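Local atomic coordinates of esterase (uncultured bacterium pCosCE1, PDB entry 7ATL), a protein that hydrolyses carboxylic esters and also shows promiscuous acyltransferase activity, as a family VIII carboxylesterase with a beta-lactamase-like fold. Residues 48-53 and 228-233; 215-220 and 253-258. All coordinates share one frame; numbering follows the deposited sequence.

Contact 1: residues 48-53 and 228-233; sequences DREQKK and PEPIRD
The guanidinium of Arg49 meets the carbonyl oxygen of Pro228 at its edge, near its own plane, while the carboxylate of Glu50 takes another part of that edge. NH2 gives the shorter bond, 2.7 Å to Pro228 O; it approaches nearly in line with the carbonyl (C=O...N angle 166°) but is bent at the hydrogen. A second, weak bond runs from Arg49 NH1 to the same Pro228 O at 3.1 Å, so both terminal nitrogens converge on one acceptor, NH1 only weakly. Within its own loop, Arg49 NH2 also donates almost straight (165°) to Glu50 OE2 at 3.0 Å, a salt bridge lying in the guanidinium plane. With partners on both segments, the rotation of the group is restrained. The chain of Arg49 leaves with CG anti to the backbone N (chi1 -157°) and bends at chi3, bringing NH1 to 3.6 Å from Pro228 CD. Beside it, Glu50 folds at chi2 and presents its carboxylate to the ring of Pro230, with OE2 3.8 Å from Pro230 CG. Its other oxygen, OE1, is hydrogen-bonded to Tyr221 OH.

Residues 49-52 form a type I turn, just before which Asp48 OD1 accepts from Gln51 N in an Asx motif. This surface contact thus ties the turn between strands 37-44 and 53-54 to the edge strand 229-230 of a small mixed sheet. Tyr221, on the adjacent strand 221-222, lies against Pro228 and Pro230 and links the two sides.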
loop_
_atom_site.group_PDB
_atom_site.type_symbol
_atom_site.label_atom_id
_atom_site.label_comp_id
_atom_site.label_asym_id
_atom_site.label_seq_id
_atom_site.Cartn_x
_atom_site.Cartn_y
_atom_site.Cartn_z
ATOM N N ASP A 48 10.623 6.452 18.141
ATOM C CA ASP A 48 9.844 6.464 19.408
ATOM C C ASP A 48 10.107 7.780 20.170
ATOM O O ASP A 48 11.247 7.994 20.609
ATOM C CB ASP A 48 10.181 5.229 20.247
ATOM C CG ASP A 48 9.171 5.007 21.361
ATOM O OD1 ASP A 48 9.060 5.876 22.261
ATOM O OD2 ASP A 48 8.466 3.999 21.296
ATOM N N ARG A 49 9.074 8.609 20.357
ATOM C CA ARG A 49 9.149 9.914 21.075
ATOM C C ARG A 49 9.447 9.691 22.560
ATOM O O ARG A 49 10.393 10.291 23.069
ATOM C CB ARG A 49 7.840 10.698 20.953
ATOM C CG ARG A 49 7.987 12.206 21.142
ATOM C CD ARG A 49 6.670 12.967 21.053
ATOM N NE ARG A 49 5.629 12.116 21.615
ATOM C CZ ARG A 49 4.322 12.216 21.383
ATOM N NH1 ARG A 49 3.821 13.171 20.608
ATOM N NH2 ARG A 49 3.513 11.334 21.943
ATOM N N GLU A 50 8.673 8.841 23.221
ATOM C CA GLU A 50 8.773 8.628 24.685
ATOM C C GLU A 50 10.187 8.132 25.037
ATOM O O GLU A 50 10.711 8.642 26.017
ATOM C CB GLU A 50 7.630 7.726 25.166
ATOM C CG GLU A 50 6.238 8.340 24.960
ATOM C CD GLU A 50 5.608 8.158 23.579
ATOM O OE1 GLU A 50 6.049 7.255 22.814
ATOM O OE2 GLU A 50 4.675 8.922 23.256
ATOM N N GLN A 51 10.827 7.261 24.248
ATOM C CA GLN A 51 12.244 6.830 24.483
ATOM C C GLN A 51 13.263 7.782 23.810
ATOM O O GLN A 51 14.485 7.470 23.828
ATOM C CB GLN A 51 12.501 5.423 23.939
ATOM C CG GLN A 51 11.581 4.345 24.485
ATOM C CD GLN A 51 11.853 3.012 23.819
ATOM O OE1 GLN A 51 11.667 1.955 24.418
ATOM N NE2 GLN A 51 12.308 3.042 22.572
ATOM N N LYS A 52 12.804 8.890 23.219
ATOM C CA LYS A 52 13.617 9.811 22.375
ATOM C C LYS A 52 14.621 8.994 21.554
ATOM O O LYS A 52 15.808 9.326 21.584
ATOM C CB LYS A 52 14.323 10.876 23.225
ATOM C CG LYS A 52 13.834 11.001 24.665
ATOM C CD LYS A 52 14.013 12.374 25.273
ATOM C CE LYS A 52 13.279 13.443 24.489
ATOM N NZ LYS A 52 12.703 14.479 25.377
ATOM N N LYS A 53 14.157 7.950 20.860
ATOM C CA LYS A 53 14.974 7.213 19.855
ATOM C C LYS A 53 14.870 7.961 18.524
ATOM O O LYS A 53 13.791 8.064 17.943
ATOM C CB LYS A 53 14.544 5.751 19.727
ATOM C CG LYS A 53 15.533 4.877 18.966
ATOM C CD LYS A 53 15.027 3.470 18.720
ATOM C CE LYS A 53 14.821 2.667 19.990
ATOM N NZ LYS A 53 14.962 1.206 19.761
ATOM N N PRO A 228 -0.008 13.600 18.988
ATOM C CA PRO A 228 -0.180 12.184 18.668
ATOM C C PRO A 228 0.220 11.234 19.808
ATOM O O PRO A 228 1.301 11.410 20.332
ATOM C CB PRO A 228 0.784 11.935 17.485
ATOM C CG PRO A 228 1.323 13.287 17.091
ATOM C CD PRO A 228 1.174 14.160 18.317
ATOM N N GLU A 229 -0.625 10.247 20.134
ATOM C CA GLU A 229 -0.347 9.208 21.166
ATOM C C GLU A 229 -0.078 7.875 20.468
ATOM O O GLU A 229 -0.534 7.654 19.345
ATOM C CB GLU A 229 -1.504 9.114 22.170
ATOM C CG GLU A 229 -2.730 8.337 21.664
ATOM C CD GLU A 229 -3.985 8.334 22.543
ATOM O OE1 GLU A 229 -4.965 7.615 22.191
ATOM O OE2 GLU A 229 -3.998 9.056 23.571
ATOM N N PRO A 230 0.654 6.930 21.105
ATOM C CA PRO A 230 0.886 5.601 20.525
ATOM C C PRO A 230 -0.410 4.815 20.308
ATOM O O PRO A 230 -1.350 5.030 21.032
ATOM C CB PRO A 230 1.758 4.866 21.553
ATOM C CG PRO A 230 2.404 5.995 22.343
ATOM C CD PRO A 230 1.357 7.099 22.384
ATOM N N ILE A 231 -0.444 3.969 19.280
ATOM C CA ILE A 231 -1.625 3.119 18.962
ATOM C C ILE A 231 -1.546 1.888 19.872
ATOM O O ILE A 231 -0.469 1.269 19.917
ATOM C CB ILE A 231 -1.652 2.770 17.463
ATOM C CG1 ILE A 231 -1.876 4.027 16.607
ATOM C CG2 ILE A 231 -2.688 1.682 17.180
ATOM C CD1 ILE A 231 -1.554 3.867 15.110
ATOM N N ARG A 232 -2.612 1.574 20.616
ATOM C CA ARG A 232 -2.636 0.370 21.485
ATOM C C ARG A 232 -3.245 -0.758 20.658
ATOM O O ARG A 232 -4.124 -0.471 19.835
ATOM C CB ARG A 232 -3.371 0.647 22.802
ATOM C CG ARG A 232 -2.578 1.521 23.775
ATOM C CD ARG A 232 -3.386 2.109 24.929
ATOM N NE ARG A 232 -4.821 2.283 24.630
ATOM C CZ ARG A 232 -5.462 3.441 24.387
ATOM N NH1 ARG A 232 -4.805 4.594 24.400
ATOM N NH2 ARG A 232 -6.767 3.420 24.130
ATOM N N ASP A 233 -2.751 -1.978 20.823
ATOM C CA ASP A 233 -3.317 -3.160 20.126
ATOM C C ASP A 233 -4.840 -3.097 20.217
ATOM O O ASP A 233 -5.331 -2.803 21.324
ATOM C CB ASP A 233 -2.798 -4.481 20.708
ATOM C CG ASP A 233 -1.567 -5.024 19.994
ATOM O OD1 ASP A 233 -0.950 -4.239 19.229
ATOM O OD2 ASP A 233 -1.232 -6.223 20.207
#

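Contact 2: residues 215-220 and 253-258; sequences DNLATA and RALDAQ
The extended backbone around Leu217 faces the last turn of a 3-10 segment, 253-255, with the CA atoms of Leu217 and Ala254 8.8 Å apart, and side chains alone bridge the two. Leu217 does the reaching. Its side chain sets out toward residues 253-258, and with CG trans to the backbone N (chi1 -175°) the isobutyl group extends straight across. One branch makes the contact: the CD2 methyl of Leu217 comes obliquely to 3.8 Å from Ala254 CB, and to 4.1 Å from Leu255 CD2. Ala254 directs its short side chain toward Leu217. Leu255 starts off to one side, but its chain swings back so that a terminal methyl reaches the same Leu217 branch, the two leucines lying at a slant to each other. A single methyl of Leu217 therefore touches two successive residues of the 3-10 segment, Ala254 and Leu255, and the joint between the segments is wholly apolar.

Leu217 and Ala254 are buried, whereas Leu255 stands at the more open margin. Strand 61-62 supplies further cover, since both Leu217 and Ala254 rest on Arg62.

Within 253-258 the backbone bond from Asp256 N to Arg253 O, 2.9 Å long, closes the 3-10 turn. Just beyond it, Asp256 OD1 accepts from Gln258 N at 2.9 Å in an Asx turn, with the donor lying above the carboxylate plane.

A leucine methyl packed against an alanine and a leucine in this way is simple hydrophobic packing between two loops of the beta-lactamase-like fold, joining the approach to strand 221-222 with the connection between strands 246-249 and 268-269.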
loop_
_atom_site.group_PDB
_atom_site.type_symbol
_atom_site.label_atom_id
_atom_site.label_comp_id
_atom_site.label_asym_id
_atom_site.label_seq_id
_atom_site.Cartn_x
_atom_site.Cartn_y
_atom_site.Cartn_z
ATOM N N ASP A 215 13.565 -3.330 18.221
ATOM C CA ASP A 215 14.118 -1.969 18.502
ATOM C C ASP A 215 14.106 -1.116 17.230
ATOM O O ASP A 215 14.043 0.106 17.371
ATOM C CB ASP A 215 15.561 -1.978 19.048
ATOM C CG ASP A 215 15.863 -3.015 20.128
ATOM O OD1 ASP A 215 14.940 -3.358 20.911
ATOM O OD2 ASP A 215 17.028 -3.496 20.173
ATOM N N ASN A 216 14.209 -1.710 16.038
ATOM C CA ASN A 216 14.330 -0.910 14.785
ATOM C C ASN A 216 12.965 -0.675 14.099
ATOM O O ASN A 216 12.950 -0.035 13.053
ATOM C CB ASN A 216 15.348 -1.522 13.820
ATOM C CG ASN A 216 15.847 -0.507 12.810
ATOM O OD1 ASN A 216 16.192 0.633 13.147
ATOM N ND2 ASN A 216 15.847 -0.898 11.555
ATOM N N LEU A 217 11.848 -1.125 14.668
ATOM C CA LEU A 217 10.495 -0.909 14.086
ATOM C C LEU A 217 9.926 0.384 14.666
ATOM O O LEU A 217 9.667 0.437 15.867
ATOM C CB LEU A 217 9.615 -2.124 14.415
ATOM C CG LEU A 217 8.216 -2.139 13.805
ATOM C CD1 LEU A 217 8.305 -2.044 12.289
ATOM C CD2 LEU A 217 7.448 -3.385 14.220
ATOM N N ALA A 218 9.729 1.412 13.847
ATOM C CA ALA A 218 9.125 2.680 14.310
ATOM C C ALA A 218 7.832 2.388 15.068
ATOM O O ALA A 218 6.983 1.636 14.602
ATOM C CB ALA A 218 8.858 3.613 13.165
ATOM N N THR A 219 7.684 3.025 16.207
ATOM C CA THR A 219 6.441 3.018 16.997
ATOM C C THR A 219 5.321 3.733 16.220
ATOM O O THR A 219 5.506 4.914 15.815
ATOM C CB THR A 219 6.748 3.664 18.345
ATOM O OG1 THR A 219 7.897 2.939 18.777
ATOM C CG2 THR A 219 5.573 3.626 19.301
ATOM N N ALA A 220 4.176 3.074 16.077
ATOM C CA ALA A 220 2.985 3.644 15.417
ATOM C C ALA A 220 2.292 4.632 16.358
ATOM O O ALA A 220 1.986 4.250 17.517
ATOM C CB ALA A 220 2.047 2.530 15.020
ATOM N N ARG A 253 1.103 -7.052 15.778
ATOM C CA ARG A 253 0.959 -8.066 14.699
ATOM C C ARG A 253 2.278 -8.225 13.929
ATOM O O ARG A 253 2.674 -9.380 13.655
ATOM C CB ARG A 253 -0.172 -7.657 13.755
ATOM C CG ARG A 253 -0.613 -8.755 12.797
ATOM C CD ARG A 253 -1.674 -8.245 11.846
ATOM N NE ARG A 253 -2.402 -9.326 11.207
ATOM C CZ ARG A 253 -1.944 -10.044 10.194
ATOM N NH1 ARG A 253 -0.735 -9.815 9.692
ATOM N NH2 ARG A 253 -2.715 -10.991 9.683
ATOM N N ALA A 254 2.940 -7.102 13.624
ATOM C CA ALA A 254 4.237 -7.008 12.903
ATOM C C ALA A 254 5.325 -7.882 13.557
ATOM O O ALA A 254 6.332 -8.161 12.876
ATOM C CB ALA A 254 4.668 -5.561 12.842
ATOM N N LEU A 255 5.174 -8.269 14.830
ATOM C CA LEU A 255 6.217 -9.025 15.589
ATOM C C LEU A 255 5.872 -10.508 15.653
ATOM O O LEU A 255 6.734 -11.266 16.087
ATOM C CB LEU A 255 6.370 -8.436 16.996
ATOM C CG LEU A 255 6.762 -6.952 17.032
ATOM C CD1 LEU A 255 6.719 -6.402 18.446
ATOM C CD2 LEU A 255 8.133 -6.730 16.414
ATOM N N ASP A 256 4.684 -10.885 15.188
ATOM C CA ASP A 256 4.108 -12.242 15.331
ATOM C C ASP A 256 4.432 -13.049 14.074
ATOM O O ASP A 256 3.791 -12.819 13.057
ATOM C CB ASP A 256 2.601 -12.144 15.559
ATOM C CG ASP A 256 1.922 -13.469 15.841
ATOM O OD1 ASP A 256 2.624 -14.497 15.835
ATOM O OD2 ASP A 256 0.691 -13.455 16.058
ATOM N N ALA A 257 5.347 -14.009 14.158
ATOM C CA ALA A 257 5.730 -14.882 13.021
ATOM C C ALA A 257 4.541 -15.768 12.599
ATOM O O ALA A 257 4.619 -16.373 11.508
ATOM C CB ALA A 257 6.949 -15.705 13.402
ATOM N N GLN A 258 3.494 -15.860 13.427
ATOM C CA GLN A 258 2.328 -16.763 13.197
ATOM C C GLN A 258 1.187 -15.991 12.525
ATOM O O GLN A 258 0.282 -16.639 11.993
ATOM C CB GLN A 258 1.745 -17.365 14.490
ATOM C CG GLN A 258 2.710 -18.163 15.367
ATOM C CD GLN A 258 3.711 -18.981 14.589
ATOM O OE1 GLN A 258 4.926 -18.910 14.817
ATOM N NE2 GLN A 258 3.205 -19.761 13.652
#

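In the fold
The two contacts lie on the same side of the chain's centre, their own centres about 13 Å apart. Along the sequence the order is 48-53, 215-220, 228-233 and 253-258, so the pairings cross. Residues 215-220 lead into strand 221-222, which pairs antiparallel with strand 229-230 of contact 1. The contacts also touch directly: Lys53 NZ lies 2.8 Å from Asp215 O and Asp48 OD2 2.8 Å from Thr219 OG1, both probable hydrogen bonds. Contact 1 is mainly polar and near the surface; contact 2 is apolar and buried. Together they connect the turn after strand 37-44 with the small mixed sheet, and the loop leading into that sheet with the one before strand 268-269.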